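Local coordinates for protein 6-pyruvoyl tetrahydrobiopterin synthase (Plasmodium vivax, PDB 3LX3) that belongs to the 6-pyruvoyl tetrahydropterin synthase family and, as an assembly of six chains, holds zinc and 2-amino-1,5-dihydropteridine-4,6-dione, at residues A[21-26]-A[72-77]; A[83-88]-A[139-144]; A[98-101]-A[106-109]. All coordinates share one frame; numbering follows the deposited sequence. Where two conformers were deposited one is given.

Contact 1: residues A[21-26]-A[72-77]; sequences AELLVE and SILKEK
Val25 meets the helix with both of its methyl groups: CG2 lies 4.2 Å from Leu74 CB, and CG1 lies 4.3 Å from Lys75 CG. This is helix-on-sheet packing of the tunnelling fold (T-fold), in which helices lie across one side of an antiparallel sheet. The axes of segments 21-26 and 72-77 come within 9.3 Å and cross at -40°, and the surface buried between them is a modest 175 Å².

Leu74 serves two strand residues from different levels of its side chain. Its CB takes the Val25 methyl, the two side chains crossing at about a right angle, while its CD1 reaches on to Leu23 CD1 at 4.4 Å. The valine rotamer, with CG1 anti to the carbonyl carbon (chi1 -66°), splits the two methyls so that each finds a different helix residue. Strand alternation accounts for the selection, since the CB atoms of Leu23 and Val25 point at the helix and those of Leu24 and Glu26 away from it. The contact is apolar throughout, since Lys75 contributes only its CG methylene and its amine is engaged elsewhere.

Further out, Phe71 of the same helix touches both Leu23 and Val25, while Leu56 and Leu58 of the adjoining strand 48-61 touch Val25 and Leu74, respectively. Residues 22-25 also pair in an antiparallel ladder with a strand of the second subunit, which continues the sheet across the interface, and Leu23 touches the bound 2-amino-1,5-dihydropteridine-4,6-dione. Beyond CG the lysine chain runs on nearly extended, carrying Lys75 NZ to hydrogen bonds with Ser171 OG and Gln172 OE1 of the second subunit.

Contact 2: residues A[83-88]-A[139-144]; sequences KQLDHH and LYILNQ
Leu85 lays its CD1 methyl against the outer end of Ile141, 3.9 Å from Ile141 CD1 and 4.1 Å from Ile141 CG1, and the two side chains cross obliquely. The leucine's first torsion, with CG anti to the carbonyl carbon (chi1 -61°), helps present both methyls to segment 139-144: while CD1 takes the isoleucine, CD2 comes to 4.3 Å from Tyr140 CE2. Since the CA atoms of Leu85 and Ile141 are the nearest pair yet stay 9.8 Å apart, side-chain ends make the contact.

Beside this apolar pair a water links the segments. It sits 2.6 Å from Tyr140 OH, at the edge of the phenol and in its plane, and donates a weak bond to Gln84 OE1. The tyrosine ring is also packed from within its own helix, where Gln144 CG rests over one face, offset toward the rim.

Just past the end of helix 71-85, His88 ND1 donates to Leu85 O at 3.0 Å with an N-H...O angle of 155°. The oxygen lies in the imidazole plane, but the donor stands above the carbonyl plane, 68° out of it. On the neighbouring residue, the ring of His87 stacks on His48 of the third subunit, one of the zinc ligands.

The pair thus joins the C-terminal end of helix 71-85 to the middle of helix 134-149. On the sheet side, Phe32 of strand 20-40 touches both Leu85 and Ile141, Val164 and Val166 of strand 161-167 touch Ile141, and Val125 and Ile127 of strand 124-127 border Leu85.

Contact 3: residues A[98-101]-A[106-109]; sequences LNIQ and NFKI
Gln101 N donates to Lys108 O at 2.7 Å, nearly straight at 170° and in the carbonyl plane. Lys108 N returns a bond to Gln101 O at 2.8 Å, which marks the two residues as a hydrogen-bonded pair of an antiparallel beta hairpin, strands 98-103 and 106-111. Each carbonyl oxygen receives a CA-H as well: Phe107 CA approaches Gln101 O at 3.3 Å, and Ile100 CA approaches Lys108 O at 3.5 Å. Gln101 O also lies at the edge of the Phe107 ring, near its plane.

The side chains of Gln101 and Lys108 leave the sheet on one face. In one of the two conformers of Gln101 both are extended, with CG anti to the backbone N, and run side by side with Gln101 OE1 4.0 Å from Lys108 CD. Ile100 and Ile109, the adjacent non-hydrogen-bonded pair, point to the other face, where Leu91 of strand 89-92 touches both of them and Phe107. Strand 116-120 extends the sheet through backbone bonds from Phe107 to Phe119 and from Ile109 to Tyr117. On the Ile109 side, Ile100 CG2 meets Phe107 CD1 at 4.1 Å, and Leu98 CD2 meets Ile109 CG2 at 3.9 Å.

From the N terminus, strand 20-40 is the first regular element; contact 1 closes the first loop when helix 71-85 comes back over the strand's beginning, after strand 48-61 has been laid down. Contact 2 opens later on that same helix, so the two follow in series, with centres 16 Å apart. Its loop is closed by helix 134-149 and holds contact 3, a short hairpin nested wholly within it. Contacts 1 and 3 lie on opposite sides of the chain's centre, 37 Å between their centres. Together they tie helix 71-85 to the main sheet, the two long helices to each other, and two neighbouring strands of the small three-stranded sheet.

Contact 1: residues A[21-26]-A[72-77]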
ATOM      1  N   ALA A  21     -13.557  -4.256  22.310  1.00 23.52           N
ATOM      2  CA  ALA A  21     -13.057  -3.872  21.005  1.00 20.59           C
ATOM      3  C   ALA A  21     -11.542  -3.840  21.054  1.00 22.65           C
ATOM      4  O   ALA A  21     -10.960  -3.572  22.105  1.00 23.16           O
ATOM      5  CB  ALA A  21     -13.613  -2.495  20.495  1.00 21.94           C
ATOM      6  N   GLU A  22     -10.938  -4.094  19.903  1.00 19.74           N
ATOM      7  CA  GLU A  22      -9.484  -3.999  19.707  1.00 19.25           C
ATOM      8  C   GLU A  22      -9.199  -2.810  18.829  1.00 22.07           C
ATOM      9  O   GLU A  22      -9.719  -2.721  17.740  1.00 22.97           O
ATOM     10  CB  GLU A  22      -8.966  -5.262  19.070  1.00 21.02           C
ATOM     11  CG  GLU A  22      -7.523  -5.316  18.765  1.00 23.96           C
ATOM     12  CD  GLU A  22      -7.181  -6.650  18.135  1.00 30.28           C
ATOM     13  OE1 GLU A  22      -7.012  -6.720  16.894  1.00 36.14           O
ATOM     14  OE2 GLU A  22      -7.125  -7.644  18.864  1.00 29.59           O
ATOM     15  N   LEU A  23      -8.350  -1.900  19.301  1.00 18.13           N
ATOM     16  CA  LEU A  23      -7.982  -0.730  18.536  1.00 17.11           C
ATOM     17  C   LEU A  23      -6.573  -0.922  17.960  1.00 19.35           C
ATOM     18  O   LEU A  23      -5.688  -1.496  18.637  1.00 20.11           O
ATOM     19  CB  LEU A  23      -7.985   0.509  19.401  1.00 17.63           C
ATOM     20  CG  LEU A  23      -9.310   0.870  20.028  1.00 18.36           C
ATOM     21  CD1 LEU A  23      -9.195   2.215  20.732  1.00 19.80           C
ATOM     22  CD2 LEU A  23     -10.498   0.839  19.076  1.00 22.59           C
ATOM     23  N   LEU A  24      -6.372  -0.427  16.749  1.00 18.30           N
ATOM     24  CA  LEU A  24      -5.081  -0.444  16.070  1.00 17.70           C
ATOM     25  C   LEU A  24      -4.774   0.938  15.572  1.00 20.16           C
ATOM     26  O   LEU A  24      -5.598   1.536  14.850  1.00 22.06           O
ATOM     27  CB  LEU A  24      -5.100  -1.391  14.870  1.00 21.57           C
ATOM     28  CG  LEU A  24      -3.850  -1.378  13.964  1.00 24.92           C
ATOM     29  CD1 LEU A  24      -2.631  -1.904  14.703  1.00 25.96           C
ATOM     30  CD2 LEU A  24      -4.166  -2.242  12.735  1.00 31.49           C
ATOM     31  N   VAL A  25      -3.599   1.437  15.923  1.00 17.88           N
ATOM     32  CA  VAL A  25      -3.121   2.651  15.309  1.00 20.09           C
ATOM     33  C   VAL A  25      -1.773   2.349  14.605  1.00 20.78           C
ATOM     34  O   VAL A  25      -0.867   1.756  15.169  1.00 21.08           O
ATOM     35  CB  VAL A  25      -2.975   3.858  16.295  1.00 23.17           C
ATOM     36  CG1 VAL A  25      -4.342   4.280  16.797  1.00 25.09           C
ATOM     37  CG2 VAL A  25      -2.005   3.567  17.432  1.00 23.55           C
ATOM     38  N   GLU A  26      -1.712   2.764  13.331  1.00 22.97           N
ATOM     39  CA  GLU A  26      -0.596   2.487  12.456  1.00 26.32           C
ATOM     40  C   GLU A  26      -0.460   3.559  11.426  1.00 27.80           C
ATOM     41  O   GLU A  26      -1.417   3.975  10.806  1.00 33.06           O
ATOM     42  CB  GLU A  26      -0.740   1.105  11.792  1.00 30.15           C
ATOM     43  CG  GLU A  26      -1.661   0.975  10.610  1.00 40.46           C
ATOM     44  CD  GLU A  26      -1.923  -0.495  10.247  1.00 50.52           C
ATOM     45  OE1 GLU A  26      -1.005  -1.337  10.437  1.00 47.27           O
ATOM     46  OE2 GLU A  26      -3.064  -0.805   9.815  1.00 51.96           O
ATOM     47  N   SER A  72      -6.634   9.629  19.613  1.00 21.23           N
ATOM     48  CA  SER A  72      -5.699  10.777  19.572  1.00 24.55           C
ATOM     49  C   SER A  72      -4.617  10.696  20.664  1.00 24.89           C
ATOM     50  O   SER A  72      -3.481  11.100  20.453  1.00 24.39           O
ATOM     51  CB  SER A  72      -6.468  12.088  19.710  0.50 27.22           C
ATOM     52  OG  SER A  72      -7.429  12.219  18.671  0.50 30.60           O
ATOM     53  N   ILE A  73      -4.978  10.158  21.830  1.00 22.61           N
ATOM     54  CA  ILE A  73      -4.028   9.953  22.921  1.00 25.12           C
ATOM     55  C   ILE A  73      -3.010   8.908  22.503  1.00 23.72           C
ATOM     56  O   ILE A  73      -1.798   9.079  22.699  1.00 25.28           O
ATOM     57  CB  ILE A  73      -4.761   9.483  24.230  1.00 26.57           C
ATOM     58  CG1 ILE A  73      -5.754  10.546  24.683  1.00 30.36           C
ATOM     59  CG2 ILE A  73      -3.754   9.182  25.336  1.00 28.44           C
ATOM     60  CD1 ILE A  73      -6.680  10.073  25.833  1.00 32.43           C
ATOM     61  N   LEU A  74      -3.492   7.811  21.918  1.00 21.54           N
ATOM     62  CA  LEU A  74      -2.602   6.740  21.451  1.00 21.56           C
ATOM     63  C   LEU A  74      -1.608   7.271  20.437  1.00 23.17           C
ATOM     64  O   LEU A  74      -0.405   7.011  20.535  1.00 23.89           O
ATOM     65  CB  LEU A  74      -3.375   5.567  20.829  1.00 20.43           C
ATOM     66  CG  LEU A  74      -4.460   4.976  21.726  1.00 18.90           C
ATOM     67  CD1 LEU A  74      -5.068   3.727  21.067  1.00 19.95           C
ATOM     68  CD2 LEU A  74      -3.926   4.658  23.155  1.00 20.48           C
ATOM     69  N   LYS A  75      -2.098   8.041  19.479  1.00 20.94           N
ATOM     70  CA  LYS A  75      -1.241   8.556  18.445  1.00 21.47           C
ATOM     71  C   LYS A  75      -0.191   9.505  19.015  1.00 21.85           C
ATOM     72  O   LYS A  75       0.969   9.466  18.602  1.00 22.84           O
ATOM     73  CB  LYS A  75      -2.055   9.245  17.373  1.00 25.07           C
ATOM     74  CG  LYS A  75      -2.890   8.283  16.505  1.00 30.20           C
ATOM     75  CD  LYS A  75      -3.606   9.041  15.388  1.00 33.51           C
ATOM     76  CE  LYS A  75      -3.987   8.133  14.222  1.00 40.61           C
ATOM     77  NZ  LYS A  75      -4.839   8.855  13.182  1.00 37.35           N
ATOM     78  N   GLU A  76      -0.627  10.371  19.927  1.00 23.17           N
ATOM     79  CA  GLU A  76       0.270  11.370  20.536  1.00 24.46           C
ATOM     80  C   GLU A  76       1.427  10.671  21.227  1.00 25.70           C
ATOM     81  O   GLU A  76       2.586  11.036  21.028  1.00 24.50           O
ATOM     82  CB  GLU A  76      -0.492  12.246  21.527  1.00 29.15           C
ATOM     83  CG  GLU A  76       0.365  13.250  22.265  1.00 38.70           C
ATOM     84  CD  GLU A  76      -0.434  14.029  23.283  1.00 51.24           C
ATOM     85  OE1 GLU A  76      -1.577  14.421  22.958  1.00 55.63           O
ATOM     86  OE2 GLU A  76       0.078  14.234  24.405  1.00 57.40           O
ATOM     87  N   LYS A  77       1.093   9.635  22.002  1.00 24.44           N
ATOM     88  CA  LYS A  77       2.106   8.924  22.784  1.00 25.06           C
ATOM     89  C   LYS A  77       3.010   8.052  21.918  1.00 24.55           C
ATOM     90  O   LYS A  77       4.231   8.032  22.155  1.00 24.34           O
ATOM     91  CB  LYS A  77       1.487   8.116  23.907  1.00 26.19           C
ATOM     92  CG  LYS A  77       0.705   8.976  24.899  1.00 29.08           C
ATOM     93  CD  LYS A  77       1.509  10.135  25.481  1.00 35.00           C
ATOM     94  CE  LYS A  77       0.657  10.935  26.464  1.00 37.18           C
ATOM     95  NZ  LYS A  77       1.403  12.153  26.839  1.00 44.28           N
TER

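Contact 2: residues A[83-88]-A[139-144]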
ATOM      1  N   LYS A  83       9.718   9.729  18.369  1.00 24.23           N
ATOM      2  CA  LYS A  83      10.521  10.907  18.171  1.00 24.25           C
ATOM      3  C   LYS A  83      11.790  10.832  19.020  1.00 22.55           C
ATOM      4  O   LYS A  83      12.831  11.374  18.577  1.00 25.94           O
ATOM      5  CB  LYS A  83       9.689  12.166  18.461  1.00 25.51           C
ATOM      6  CG  LYS A  83      10.423  13.486  18.312  1.00 35.62           C
ATOM      7  CD  LYS A  83      10.769  13.844  16.875  1.00 44.64           C
ATOM      8  CE  LYS A  83      11.426  15.246  16.844  1.00 52.00           C
ATOM      9  NZ  LYS A  83      12.133  15.575  15.562  1.00 55.98           N
ATOM     10  N   GLN A  84      11.748  10.166  20.180  1.00 22.53           N
ATOM     11  CA  GLN A  84      12.921  10.041  21.018  1.00 23.44           C
ATOM     12  C   GLN A  84      14.011   9.228  20.344  1.00 23.70           C
ATOM     13  O   GLN A  84      15.203   9.489  20.512  1.00 24.81           O
ATOM     14  CB  GLN A  84      12.560   9.400  22.357  1.00 26.76           C
ATOM     15  CG  GLN A  84      11.602  10.267  23.177  1.00 31.18           C
ATOM     16  CD  GLN A  84      10.938   9.501  24.328  1.00 44.51           C
ATOM     17  OE1 GLN A  84      11.120   8.276  24.486  1.00 43.62           O
ATOM     18  NE2 GLN A  84      10.161  10.226  25.138  1.00 49.67           N
ATOM     19  N   LEU A  85      13.603   8.230  19.569  1.00 20.85           N
ATOM     20  CA  LEU A  85      14.562   7.374  18.872  1.00 20.01           C
ATOM     21  C   LEU A  85      15.029   7.949  17.543  1.00 17.69           C
ATOM     22  O   LEU A  85      16.203   7.822  17.143  1.00 17.42           O
ATOM     23  CB  LEU A  85      13.947   6.014  18.629  1.00 19.67           C
ATOM     24  CG  LEU A  85      13.525   5.222  19.871  1.00 22.48           C
ATOM     25  CD1 LEU A  85      12.524   4.122  19.508  1.00 26.74           C
ATOM     26  CD2 LEU A  85      14.756   4.662  20.451  1.00 28.46           C
ATOM     27  N   ASP A  86      14.107   8.594  16.846  1.00 17.96           N
ATOM     28  CA  ASP A  86      14.324   9.035  15.477  1.00 17.72           C
ATOM     29  C   ASP A  86      15.597   9.847  15.300  1.00 16.79           C
ATOM     30  O   ASP A  86      15.931  10.701  16.138  1.00 17.96           O
ATOM     31  CB  ASP A  86      13.136   9.900  15.054  1.00 18.86           C
ATOM     32  CG  ASP A  86      13.209  10.366  13.610  1.00 25.99           C
ATOM     33  OD1 ASP A  86      13.108  11.606  13.382  1.00 31.27           O
ATOM     34  OD2 ASP A  86      13.400   9.565  12.683  1.00 19.49           O
ATOM     35  N   HIS A  87      16.298   9.583  14.192  1.00 18.16           N
ATOM     36  CA  HIS A  87      17.453  10.380  13.762  1.00 18.05           C
ATOM     37  C   HIS A  87      18.649  10.182  14.664  1.00 17.63           C
ATOM     38  O   HIS A  87      19.384  11.087  14.961  1.00 22.07           O
ATOM     39  CB  HIS A  87      17.170  11.875  13.594  1.00 19.35           C
ATOM     40  CG  HIS A  87      16.994  12.260  12.175  1.00 27.41           C
ATOM     41  ND1 HIS A  87      17.862  13.094  11.506  1.00 40.28           N
ATOM     42  CD2 HIS A  87      16.078  11.848  11.269  1.00 33.01           C
ATOM     43  CE1 HIS A  87      17.457  13.218  10.257  1.00 38.88           C
ATOM     44  NE2 HIS A  87      16.380  12.475  10.086  1.00 42.80           N
ATOM     45  N   HIS A  88      18.872   8.960  15.085  1.00 16.59           N
ATOM     46  CA  HIS A  88      20.054   8.590  15.858  1.00 15.77           C
ATOM     47  C   HIS A  88      20.556   7.213  15.504  1.00 15.65           C
ATOM     48  O   HIS A  88      19.871   6.399  14.855  1.00 15.88           O
ATOM     49  CB  HIS A  88      19.703   8.490  17.365  1.00 15.62           C
ATOM     50  CG  HIS A  88      19.294   9.761  17.975  1.00 17.80           C
ATOM     51  ND1 HIS A  88      17.970  10.124  18.076  1.00 23.48           N
ATOM     52  CD2 HIS A  88      20.010  10.764  18.524  1.00 21.76           C
ATOM     53  CE1 HIS A  88      17.887  11.300  18.673  1.00 31.77           C
ATOM     54  NE2 HIS A  88      19.109  11.715  18.964  1.00 28.95           N
ATOM     55  N   LEU A 139      10.218  -4.765  22.494  1.00 18.87           N
ATOM     56  CA  LEU A 139      10.025  -4.859  23.936  1.00 18.22           C
ATOM     57  C   LEU A 139      10.247  -3.516  24.636  1.00 19.78           C
ATOM     58  O   LEU A 139       9.487  -3.136  25.509  1.00 21.45           O
ATOM     59  CB  LEU A 139      10.921  -5.946  24.586  1.00 22.15           C
ATOM     60  CG  LEU A 139      10.607  -7.424  24.436  1.00 28.01           C
ATOM     61  CD1 LEU A 139      11.716  -8.207  25.170  1.00 31.75           C
ATOM     62  CD2 LEU A 139       9.227  -7.792  25.028  1.00 29.71           C
ATOM     63  N   TYR A 140      11.316  -2.817  24.241  1.00 19.72           N
ATOM     64  CA  TYR A 140      11.641  -1.531  24.812  1.00 19.04           C
ATOM     65  C   TYR A 140      10.496  -0.542  24.543  1.00 19.06           C
ATOM     66  O   TYR A 140      10.048   0.175  25.448  1.00 20.46           O
ATOM     67  CB  TYR A 140      12.963  -1.001  24.212  1.00 18.91           C
ATOM     68  CG  TYR A 140      13.204   0.418  24.598  1.00 18.10           C
ATOM     69  CD1 TYR A 140      13.600   0.737  25.876  1.00 21.93           C
ATOM     70  CD2 TYR A 140      13.020   1.445  23.674  1.00 18.93           C
ATOM     71  CE1 TYR A 140      13.811   2.043  26.250  1.00 20.46           C
ATOM     72  CE2 TYR A 140      13.226   2.757  24.046  1.00 21.42           C
ATOM     73  CZ  TYR A 140      13.630   3.043  25.327  1.00 20.66           C
ATOM     74  OH  TYR A 140      13.828   4.355  25.708  1.00 25.98           O
ATOM     75  N   ILE A 141      10.030  -0.515  23.293  1.00 18.06           N
ATOM     76  CA  ILE A 141       8.972   0.442  22.911  1.00 18.43           C
ATOM     77  C   ILE A 141       7.684   0.145  23.648  1.00 19.26           C
ATOM     78  O   ILE A 141       6.992   1.080  24.102  1.00 20.65           O
ATOM     79  CB  ILE A 141       8.774   0.475  21.410  1.00 19.29           C
ATOM     80  CG1 ILE A 141       9.997   1.118  20.767  1.00 21.81           C
ATOM     81  CG2 ILE A 141       7.480   1.223  21.016  1.00 19.55           C
ATOM     82  CD1 ILE A 141       9.948   1.221  19.296  1.00 21.23           C
ATOM     83  N   LEU A 142       7.337  -1.123  23.759  1.00 18.09           N
ATOM     84  CA  LEU A 142       6.135  -1.496  24.502  1.00 19.72           C
ATOM     85  C   LEU A 142       6.185  -0.969  25.938  1.00 21.77           C
ATOM     86  O   LEU A 142       5.220  -0.385  26.444  1.00 20.86           O
ATOM     87  CB  LEU A 142       5.960  -3.023  24.528  1.00 18.57           C
ATOM     88  CG  LEU A 142       4.795  -3.594  25.343  1.00 20.94           C
ATOM     89  CD1 LEU A 142       3.475  -3.067  24.798  1.00 23.15           C
ATOM     90  CD2 LEU A 142       4.852  -5.116  25.296  1.00 22.43           C
ATOM     91  N   ASN A 143       7.313  -1.203  26.616  1.00 20.82           N
ATOM     92  CA  ASN A 143       7.462  -0.723  27.978  1.00 24.23           C
ATOM     93  C   ASN A 143       7.355   0.806  28.053  1.00 22.89           C
ATOM     94  O   ASN A 143       6.659   1.358  28.916  1.00 23.30           O
ATOM     95  CB  ASN A 143       8.796  -1.177  28.562  0.50 23.43           C
ATOM     96  CG  ASN A 143       8.910  -0.869  30.032  0.50 27.51           C
ATOM     97  OD1 ASN A 143       8.207  -1.452  30.843  0.50 26.83           O
ATOM     98  ND2 ASN A 143       9.801   0.051  30.380  0.50 30.39           N
ATOM     99  N   GLN A 144       8.005   1.493  27.135  1.00 21.45           N
ATOM    100  CA  GLN A 144       7.978   2.962  27.097  1.00 21.19           C
ATOM    101  C   GLN A 144       6.580   3.479  26.840  1.00 24.69           C
ATOM    102  O   GLN A 144       6.169   4.487  27.428  1.00 26.08           O
ATOM    103  CB  GLN A 144       8.932   3.518  26.048  1.00 24.46           C
ATOM    104  CG  GLN A 144      10.390   3.383  26.364  1.00 23.88           C
ATOM    105  CD  GLN A 144      10.790   4.060  27.659  1.00 28.46           C
ATOM    106  OE1 GLN A 144      11.198   3.412  28.620  1.00 36.03           O
ATOM    107  NE2 GLN A 144      10.597   5.352  27.705  1.00 31.66           N
TER
HETATM  108  O   HOH W   1      13.830   6.336  23.948  0.50 27.10           O

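Contact 3: residues A[98-101]-A[106-109]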
ATOM      1  N   LEU A  98      29.961  -6.024  22.680  1.00 19.60           N
ATOM      2  CA  LEU A  98      30.466  -4.713  22.321  1.00 19.22           C
ATOM      3  C   LEU A  98      31.116  -4.092  23.530  1.00 20.35           C
ATOM      4  O   LEU A  98      30.597  -4.225  24.655  1.00 22.09           O
ATOM      5  CB  LEU A  98      29.367  -3.762  21.844  1.00 21.38           C
ATOM      6  CG  LEU A  98      28.541  -4.242  20.668  1.00 22.08           C
ATOM      7  CD1 LEU A  98      27.384  -3.254  20.417  1.00 25.80           C
ATOM      8  CD2 LEU A  98      29.407  -4.431  19.454  1.00 22.75           C
ATOM      9  N   ASN A  99      32.268  -3.451  23.317  1.00 18.47           N
ATOM     10  CA  ASN A  99      32.959  -2.642  24.324  1.00 18.37           C
ATOM     11  C   ASN A  99      32.645  -1.199  24.054  1.00 19.40           C
ATOM     12  O   ASN A  99      33.014  -0.664  23.022  1.00 19.51           O
ATOM     13  CB  ASN A  99      34.463  -2.920  24.238  1.00 20.84           C
ATOM     14  CG  ASN A  99      35.271  -2.200  25.264  1.00 28.51           C
ATOM     15  OD1 ASN A  99      35.091  -1.020  25.487  1.00 29.79           O
ATOM     16  ND2 ASN A  99      36.240  -2.903  25.848  1.00 39.72           N
ATOM     17  N   ILE A 100      31.885  -0.566  24.931  1.00 18.41           N
ATOM     18  CA  ILE A 100      31.330   0.774  24.699  1.00 18.55           C
ATOM     19  C   ILE A 100      32.120   1.715  25.599  1.00 20.27           C
ATOM     20  O   ILE A 100      32.047   1.590  26.826  1.00 21.69           O
ATOM     21  CB  ILE A 100      29.809   0.840  25.002  1.00 20.11           C
ATOM     22  CG1 ILE A 100      29.052  -0.162  24.117  1.00 24.75           C
ATOM     23  CG2 ILE A 100      29.316   2.298  24.842  1.00 24.90           C
ATOM     24  CD1 ILE A 100      27.541  -0.331  24.428  1.00 34.80           C
ATOM     25  N   GLN A 101      32.933   2.584  25.006  1.00 20.80           N
ATOM     26  CA  GLN A 101      33.841   3.491  25.746  1.00 20.63           C
ATOM     27  C   GLN A 101      33.353   4.930  25.569  1.00 23.27           C
ATOM     28  O   GLN A 101      32.849   5.290  24.500  1.00 22.85           O
ATOM     29  CB  GLN A 101      35.311   3.360  25.223  0.50 19.15           C
ATOM     30  CG  GLN A 101      36.441   4.194  25.980  0.50 18.70           C
ATOM     31  CD  GLN A 101      37.911   4.041  25.431  0.50 18.94           C
ATOM     32  OE1 GLN A 101      38.207   3.124  24.678  0.50 27.40           O
ATOM     33  NE2 GLN A 101      38.814   4.913  25.860  0.50 20.74           N
ATOM     34  N   ASN A 106      32.274  11.573  22.600  1.00 16.59           N
ATOM     35  CA  ASN A 106      31.901  10.451  21.725  1.00 15.84           C
ATOM     36  C   ASN A 106      31.743   9.149  22.478  1.00 16.08           C
ATOM     37  O   ASN A 106      32.259   8.978  23.578  1.00 16.44           O
ATOM     38  CB  ASN A 106      32.981  10.221  20.666  1.00 15.26           C
ATOM     39  CG  ASN A 106      32.862  11.141  19.482  1.00 15.87           C
ATOM     40  OD1 ASN A 106      32.543  12.332  19.649  1.00 17.97           O
ATOM     41  ND2 ASN A 106      33.092  10.595  18.258  1.00 16.53           N
ATOM     42  N   PHE A 107      31.005   8.233  21.842  1.00 15.99           N
ATOM     43  CA  PHE A 107      31.035   6.812  22.211  1.00 16.06           C
ATOM     44  C   PHE A 107      31.895   6.103  21.194  1.00 16.99           C
ATOM     45  O   PHE A 107      31.685   6.249  19.964  1.00 17.23           O
ATOM     46  CB  PHE A 107      29.646   6.183  22.198  1.00 16.60           C
ATOM     47  CG  PHE A 107      28.725   6.633  23.318  1.00 16.36           C
ATOM     48  CD1 PHE A 107      29.047   6.411  24.655  1.00 20.35           C
ATOM     49  CD2 PHE A 107      27.529   7.270  23.027  1.00 19.23           C
ATOM     50  CE1 PHE A 107      28.191   6.810  25.663  1.00 21.85           C
ATOM     51  CE2 PHE A 107      26.685   7.682  24.031  1.00 17.89           C
ATOM     52  CZ  PHE A 107      27.035   7.464  25.348  1.00 20.63           C
ATOM     53  N   LYS A 108      32.854   5.338  21.709  1.00 17.41           N
ATOM     54  CA  LYS A 108      33.699   4.475  20.886  1.00 17.36           C
ATOM     55  C   LYS A 108      33.276   3.027  21.144  1.00 18.68           C
ATOM     56  O   LYS A 108      33.195   2.581  22.282  1.00 21.49           O
ATOM     57  CB  LYS A 108      35.175   4.707  21.177  1.00 18.82           C
ATOM     58  CG  LYS A 108      36.126   3.731  20.478  1.00 22.26           C
ATOM     59  CD  LYS A 108      37.544   4.037  20.863  1.00 30.57           C
ATOM     60  CE  LYS A 108      38.479   3.040  20.246  1.00 34.81           C
ATOM     61  NZ  LYS A 108      39.899   3.335  20.631  1.00 39.70           N
ATOM     62  N   ILE A 109      32.988   2.296  20.086  1.00 16.18           N
ATOM     63  CA  ILE A 109      32.493   0.944  20.176  1.00 16.18           C
ATOM     64  C   ILE A 109      33.509   0.026  19.534  1.00 17.82           C
ATOM     65  O   ILE A 109      33.864   0.232  18.384  1.00 19.37           O
ATOM     66  CB  ILE A 109      31.166   0.768  19.420  1.00 17.59           C
ATOM     67  CG1 ILE A 109      30.121   1.757  19.944  1.00 21.78           C
ATOM     68  CG2 ILE A 109      30.645  -0.696  19.561  1.00 20.89           C
ATOM     69  CD1 ILE A 109      28.810   1.704  19.165  1.00 29.05           C
TER